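Protein (triosephosphate isomerase) (Thermotoga maritima, PDB 1B9B) catalyses the reversible interconversion of dihydroxyacetone phosphate and D-glyceraldehyde 3-phosphate in glycolysis and gluconeogenesis. Local coordinates at residues L155-A160 and M198-T203; F190-L195 and E202-I207. All coordinates share one frame; numbering follows the deposited sequence.

Contact 1. Residues L155-A160 and M198-T203; sequences LDKEEA and MYDEET
Lys157 reaches from the first turn of helix 157-162 to the start of helix 201-206, where its ammonium meets three acceptor side chains. CG stands anti to the backbone N (chi1 -158°), the chain runs extended to CE, and a bend at chi4 turns NZ in among them. NZ donates to Thr203 OG1 at 3.1 Å and centres a salt-bridge network with Asp200 OD2, at 3.2 Å, and, slightly longer, Glu202 OE1; its hydrogen bond to Asp200 OD1 is weak. Lysine suits the place because its long, nearly extended chain carries a charged donor across to two carboxylates and a hydroxyl, crossing both acidic side chains at about a right angle.

Asp200 is itself the N-cap of helix 201-206. Its OD1 takes two bonds, one from Thr203 N at 2.9 Å, arriving from above the carboxylate plane, and one from Thr203 OG1 on the syn lone pair at 2.6 Å. The threonine hydroxyl therefore gives to the aspartate while accepting from the lysine. The other helix is opened likewise: Asp156 OD1 caps Glu159 N at 3.2 Å and Glu158 N more weakly, and Glu159 OE1 returns a weak bond to Asp156 N, completing a capping box.

Tyr199, just past the end of helix 181-198, lies across this junction. Ala160 CB, a small methyl, sits over one face of its ring in a CH-pi contact, 3.8 Å from the centroid. Leu155 O lies at the ring edge, near the phenol OH, while Phe152 of helix 140-152 touches both Tyr199 and Ala160. On the outside of the TIM barrel, the contact joins two short helices that lead to strands 164-167 and 208-211. The two carboxylates probably keep Lys157 protonated, while the helix start would rather stabilise the Asp200 carboxylate.

Contact 2. Residues F190-L195 and E202-I207; sequences FIRKLL and ETAGSI
The guanidinium of Arg192 is gripped along its edge: Ala204 O and Ile207 O both lie near its plane, and both are bound by the same nitrogen, NH1. The shorter bond, 2.7 Å from NH1 to Ala204 O, runs nearly along the C=O axis, with an N-H...O angle of 133°. The second, 3.2 Å from NH1 to Ile207 O, lies in the carbonyl plane and is straighter at 148°. CG is anti to the backbone N, and a bend at chi3 swings the flat group over to the carbonyls of Ala204 and of Ile207, the latter beyond the helix. NE and NH2 form salt bridges with Asp228 and Asp230, which lie outside the two segments, so a long side chain with several N-H groups fits here. An alanine here would lose both carbonyl bonds and the links to those two aspartates, and would probably loosen segment 202-207 against helix 181-198.

In the TIM barrel of this enzyme, the two helices precede strand 208-211 in the chain and pack on the outside of the sheet. Their short segments run roughly antiparallel, at 146°, with axes 8.5 Å apart. The Ala204 methyl points toward helix 181-198 and meets Leu195 CB at 3.9 Å; so small a residue is consistent with the close approach of the two backbones.

Deeper in, Leu195 and Ile207 meet tip to tip, with Leu195 CG 3.9 Å from Ile207 CD1 and Leu195 CD2 at the same distance from Ile207 CG2. Branched aliphatic residues suit this buried layer, since both side chains also rest on Ile165 of strand 164-167. On the side turned from helix 181-198, Ser206 OG bonds back to Glu202 O, an acceptor that also receives Gly205 N.

How the contacts relate
The two contacts lie side by side on one flank of the TIM barrel, their centres about 8 Å apart. Both use helix 201-206, which packs against helix 157-162 in contact 1 and helix 181-198 in contact 2, and both include Glu202 and Thr203. In chain order 155-160 comes first, then strand 164-167, then 190-195, and finally the overlapping segments 198-203 and 202-207, which lead into strand 208-211. The contacts touch where Ala160 O meets Ile207 CG1 at 3.3 Å. One short helix is thus bound to the helix before strand 164-167 and to the long helix after that strand, joining neighbouring parts of the barrel's outer layer.

Contact 1. Residues L155-A160 and M198-T203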
loop_
_atom_site.group_PDB
_atom_site.type_symbol
_atom_site.label_atom_id
_atom_site.label_comp_id
_atom_site.label_asym_id
_atom_site.label_seq_id
_atom_site.Cartn_x
_atom_site.Cartn_y
_atom_site.Cartn_z
ATOM N N LEU B 155 -21.434 -3.959 16.818
ATOM C CA LEU B 155 -22.083 -3.375 17.985
ATOM C C LEU B 155 -23.565 -3.691 17.925
ATOM O O LEU B 155 -24.092 -4.039 16.868
ATOM C CB LEU B 155 -21.906 -1.861 18.004
ATOM C CG LEU B 155 -20.486 -1.326 17.961
ATOM C CD1 LEU B 155 -20.518 0.177 18.137
ATOM C CD2 LEU B 155 -19.673 -1.969 19.065
ATOM N N ASP B 156 -24.242 -3.562 19.056
ATOM C CA ASP B 156 -25.668 -3.832 19.100
ATOM C C ASP B 156 -26.406 -2.610 19.625
ATOM O O ASP B 156 -25.785 -1.666 20.109
ATOM C CB ASP B 156 -25.958 -5.027 20.002
ATOM C CG ASP B 156 -25.614 -4.754 21.442
ATOM O OD1 ASP B 156 -26.125 -3.757 21.993
ATOM O OD2 ASP B 156 -24.833 -5.533 22.026
ATOM N N LYS B 157 -27.733 -2.656 19.530
ATOM C CA LYS B 157 -28.617 -1.583 19.967
ATOM C C LYS B 157 -28.098 -0.852 21.205
ATOM O O LYS B 157 -27.983 0.371 21.200
ATOM C CB LYS B 157 -30.012 -2.152 20.243
ATOM C CG LYS B 157 -31.131 -1.129 20.201
ATOM C CD LYS B 157 -32.389 -1.631 20.906
ATOM C CE LYS B 157 -33.556 -0.665 20.703
ATOM N NZ LYS B 157 -33.174 0.757 20.953
ATOM N N GLU B 158 -27.779 -1.595 22.261
ATOM C CA GLU B 158 -27.279 -0.998 23.503
ATOM C C GLU B 158 -25.977 -0.216 23.340
ATOM O O GLU B 158 -25.904 0.965 23.665
ATOM C CB GLU B 158 -27.070 -2.081 24.567
ATOM C CG GLU B 158 -28.158 -2.172 25.631
ATOM C CD GLU B 158 -29.554 -2.196 25.046
ATOM O OE1 GLU B 158 -30.097 -1.107 24.759
ATOM O OE2 GLU B 158 -30.103 -3.307 24.867
ATOM N N GLU B 159 -24.945 -0.890 22.849
ATOM C CA GLU B 159 -23.641 -0.271 22.655
ATOM C C GLU B 159 -23.702 0.870 21.651
ATOM O O GLU B 159 -23.032 1.892 21.814
ATOM C CB GLU B 159 -22.643 -1.333 22.187
ATOM C CG GLU B 159 -22.390 -2.407 23.227
ATOM C CD GLU B 159 -21.765 -3.651 22.648
ATOM O OE1 GLU B 159 -21.717 -3.785 21.406
ATOM O OE2 GLU B 159 -21.330 -4.507 23.445
ATOM N N ALA B 160 -24.518 0.682 20.617
ATOM C CA ALA B 160 -24.686 1.667 19.560
ATOM C C ALA B 160 -25.144 3.020 20.084
ATOM O O ALA B 160 -24.695 4.061 19.604
ATOM C CB ALA B 160 -25.669 1.150 18.543
ATOM N N MET B 198 -30.096 0.593 10.214
ATOM C CA MET B 198 -29.126 -0.283 10.858
ATOM C C MET B 198 -29.668 -0.823 12.179
ATOM O O MET B 198 -29.565 -2.012 12.452
ATOM C CB MET B 198 -27.818 0.469 11.110
ATOM C CG MET B 198 -26.990 0.687 9.871
ATOM S SD MET B 198 -25.520 1.673 10.165
ATOM C CE MET B 198 -24.945 0.977 11.689
ATOM N N TYR B 199 -30.235 0.048 13.005
ATOM C CA TYR B 199 -30.786 -0.389 14.277
ATOM C C TYR B 199 -32.275 -0.079 14.342
ATOM O O TYR B 199 -33.086 -0.874 13.888
ATOM C CB TYR B 199 -30.031 0.257 15.447
ATOM C CG TYR B 199 -28.561 -0.116 15.481
ATOM C CD1 TYR B 199 -27.619 0.610 14.750
ATOM C CD2 TYR B 199 -28.118 -1.229 16.199
ATOM C CE1 TYR B 199 -26.277 0.239 14.731
ATOM C CE2 TYR B 199 -26.771 -1.613 16.184
ATOM C CZ TYR B 199 -25.860 -0.873 15.447
ATOM O OH TYR B 199 -24.535 -1.245 15.418
ATOM N N ASP B 200 -32.646 1.066 14.897
ATOM C CA ASP B 200 -34.055 1.419 14.972
ATOM C C ASP B 200 -34.249 2.902 15.256
ATOM O O ASP B 200 -33.284 3.632 15.448
ATOM C CB ASP B 200 -34.759 0.561 16.025
ATOM C CG ASP B 200 -34.324 0.880 17.428
ATOM O OD1 ASP B 200 -33.223 1.431 17.607
ATOM O OD2 ASP B 200 -35.081 0.567 18.364
ATOM N N GLU B 201 -35.499 3.350 15.256
ATOM C CA GLU B 201 -35.801 4.751 15.504
ATOM C C GLU B 201 -35.230 5.189 16.836
ATOM O O GLU B 201 -34.497 6.172 16.913
ATOM C CB GLU B 201 -37.314 4.977 15.498
ATOM C CG GLU B 201 -37.948 5.015 14.111
ATOM C CD GLU B 201 -37.414 6.156 13.246
ATOM O OE1 GLU B 201 -37.342 7.309 13.735
ATOM O OE2 GLU B 201 -37.074 5.900 12.069
ATOM N N GLU B 202 -35.571 4.452 17.887
ATOM C CA GLU B 202 -35.092 4.775 19.218
ATOM C C GLU B 202 -33.596 5.022 19.234
ATOM O O GLU B 202 -33.134 6.046 19.723
ATOM C CB GLU B 202 -35.423 3.649 20.193
ATOM C CG GLU B 202 -34.654 3.748 21.505
ATOM C CD GLU B 202 -35.048 2.682 22.509
ATOM O OE1 GLU B 202 -36.024 1.944 22.251
ATOM O OE2 GLU B 202 -34.383 2.589 23.563
ATOM N N THR B 203 -32.837 4.077 18.698
ATOM C CA THR B 203 -31.390 4.199 18.671
ATOM C C THR B 203 -30.898 5.421 17.905
ATOM O O THR B 203 -30.144 6.231 18.441
ATOM C CB THR B 203 -30.752 2.934 18.079
ATOM O OG1 THR B 203 -31.045 1.821 18.933
ATOM C CG2 THR B 203 -29.249 3.089 17.977
#

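Contact 2. Residues F190-L195 and E202-I207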
loop_
_atom_site.group_PDB
_atom_site.type_symbol
_atom_site.label_atom_id
_atom_site.label_comp_id
_atom_site.label_asym_id
_atom_site.label_seq_id
_atom_site.Cartn_x
_atom_site.Cartn_y
_atom_site.Cartn_z
ATOM N N PHE B 190 -28.952 12.178 6.956
ATOM C CA PHE B 190 -28.704 10.908 6.286
ATOM C C PHE B 190 -28.161 9.908 7.305
ATOM O O PHE B 190 -28.747 8.849 7.547
ATOM C CB PHE B 190 -27.680 11.128 5.184
ATOM C CG PHE B 190 -27.158 9.872 4.582
ATOM C CD1 PHE B 190 -27.963 9.082 3.779
ATOM C CD2 PHE B 190 -25.843 9.488 4.799
ATOM C CE1 PHE B 190 -27.465 7.925 3.195
ATOM C CE2 PHE B 190 -25.333 8.332 4.217
ATOM C CZ PHE B 190 -26.146 7.550 3.414
ATOM N N ILE B 191 -27.028 10.266 7.896
ATOM C CA ILE B 191 -26.375 9.450 8.905
ATOM C C ILE B 191 -27.387 9.015 9.954
ATOM O O ILE B 191 -27.211 7.984 10.604
ATOM C CB ILE B 191 -25.238 10.247 9.599
ATOM C CG1 ILE B 191 -24.139 10.543 8.583
ATOM C CG2 ILE B 191 -24.692 9.487 10.804
ATOM C CD1 ILE B 191 -22.959 11.274 9.152
ATOM N N ARG B 192 -28.454 9.785 10.121
ATOM C CA ARG B 192 -29.431 9.421 11.136
ATOM C C ARG B 192 -30.491 8.493 10.591
ATOM O O ARG B 192 -31.081 7.706 11.337
ATOM C CB ARG B 192 -30.086 10.663 11.740
ATOM C CG ARG B 192 -30.811 10.361 13.033
ATOM C CD ARG B 192 -31.397 11.618 13.636
ATOM N NE ARG B 192 -30.362 12.595 13.944
ATOM C CZ ARG B 192 -29.600 12.558 15.029
ATOM N NH1 ARG B 192 -29.761 11.587 15.923
ATOM N NH2 ARG B 192 -28.667 13.486 15.212
ATOM N N LYS B 193 -30.740 8.580 9.291
ATOM C CA LYS B 193 -31.739 7.710 8.694
ATOM C C LYS B 193 -31.080 6.349 8.619
ATOM O O LYS B 193 -31.705 5.332 8.928
ATOM C CB LYS B 193 -32.125 8.187 7.296
ATOM C CG LYS B 193 -33.330 7.454 6.712
ATOM C CD LYS B 193 -33.573 7.832 5.259
ATOM C CE LYS B 193 -32.375 7.460 4.391
ATOM N NZ LYS B 193 -32.564 7.839 2.962
ATOM N N LEU B 194 -29.807 6.361 8.217
ATOM C CA LEU B 194 -28.988 5.159 8.094
ATOM C C LEU B 194 -28.984 4.460 9.448
ATOM O O LEU B 194 -29.330 3.287 9.573
ATOM C CB LEU B 194 -27.552 5.543 7.714
ATOM C CG LEU B 194 -26.665 4.511 7.007
ATOM C CD1 LEU B 194 -25.248 5.040 6.888
ATOM C CD2 LEU B 194 -26.663 3.227 7.774
ATOM N N LEU B 195 -28.579 5.195 10.469
ATOM C CA LEU B 195 -28.546 4.646 11.805
ATOM C C LEU B 195 -29.904 4.044 12.145
ATOM O O LEU B 195 -30.006 3.119 12.940
ATOM C CB LEU B 195 -28.193 5.752 12.795
ATOM C CG LEU B 195 -26.805 5.730 13.428
ATOM C CD1 LEU B 195 -25.804 5.031 12.531
ATOM C CD2 LEU B 195 -26.391 7.157 13.715
ATOM N N GLU B 202 -35.571 4.452 17.887
ATOM C CA GLU B 202 -35.092 4.775 19.218
ATOM C C GLU B 202 -33.596 5.022 19.234
ATOM O O GLU B 202 -33.134 6.046 19.723
ATOM C CB GLU B 202 -35.423 3.649 20.193
ATOM C CG GLU B 202 -34.654 3.748 21.505
ATOM C CD GLU B 202 -35.048 2.682 22.509
ATOM O OE1 GLU B 202 -36.024 1.944 22.251
ATOM O OE2 GLU B 202 -34.383 2.589 23.563
ATOM N N THR B 203 -32.837 4.077 18.698
ATOM C CA THR B 203 -31.390 4.199 18.671
ATOM C C THR B 203 -30.898 5.421 17.905
ATOM O O THR B 203 -30.144 6.231 18.441
ATOM C CB THR B 203 -30.752 2.934 18.079
ATOM O OG1 THR B 203 -31.045 1.821 18.933
ATOM C CG2 THR B 203 -29.249 3.089 17.977
ATOM N N ALA B 204 -31.331 5.562 16.661
ATOM C CA ALA B 204 -30.900 6.686 15.836
ATOM C C ALA B 204 -31.171 8.031 16.507
ATOM O O ALA B 204 -30.529 9.033 16.199
ATOM C CB ALA B 204 -31.581 6.625 14.462
ATOM N N GLY B 205 -32.115 8.051 17.435
ATOM C CA GLY B 205 -32.432 9.297 18.097
ATOM C C GLY B 205 -31.590 9.538 19.325
ATOM O O GLY B 205 -31.522 10.658 19.831
ATOM N N SER B 206 -30.937 8.490 19.809
ATOM C CA SER B 206 -30.110 8.602 21.003
ATOM C C SER B 206 -28.678 8.997 20.683
ATOM O O SER B 206 -28.006 9.652 21.475
ATOM C CB SER B 206 -30.113 7.272 21.760
ATOM O OG SER B 206 -31.434 6.886 22.109
ATOM N N ILE B 207 -28.225 8.599 19.508
ATOM C CA ILE B 207 -26.866 8.866 19.065
ATOM C C ILE B 207 -26.621 10.321 18.679
ATOM O O ILE B 207 -27.230 10.828 17.741
ATOM C CB ILE B 207 -26.526 7.926 17.878
ATOM C CG1 ILE B 207 -26.529 6.480 18.376
ATOM C CG2 ILE B 207 -25.188 8.299 17.248
ATOM C CD1 ILE B 207 -26.580 5.471 17.284
#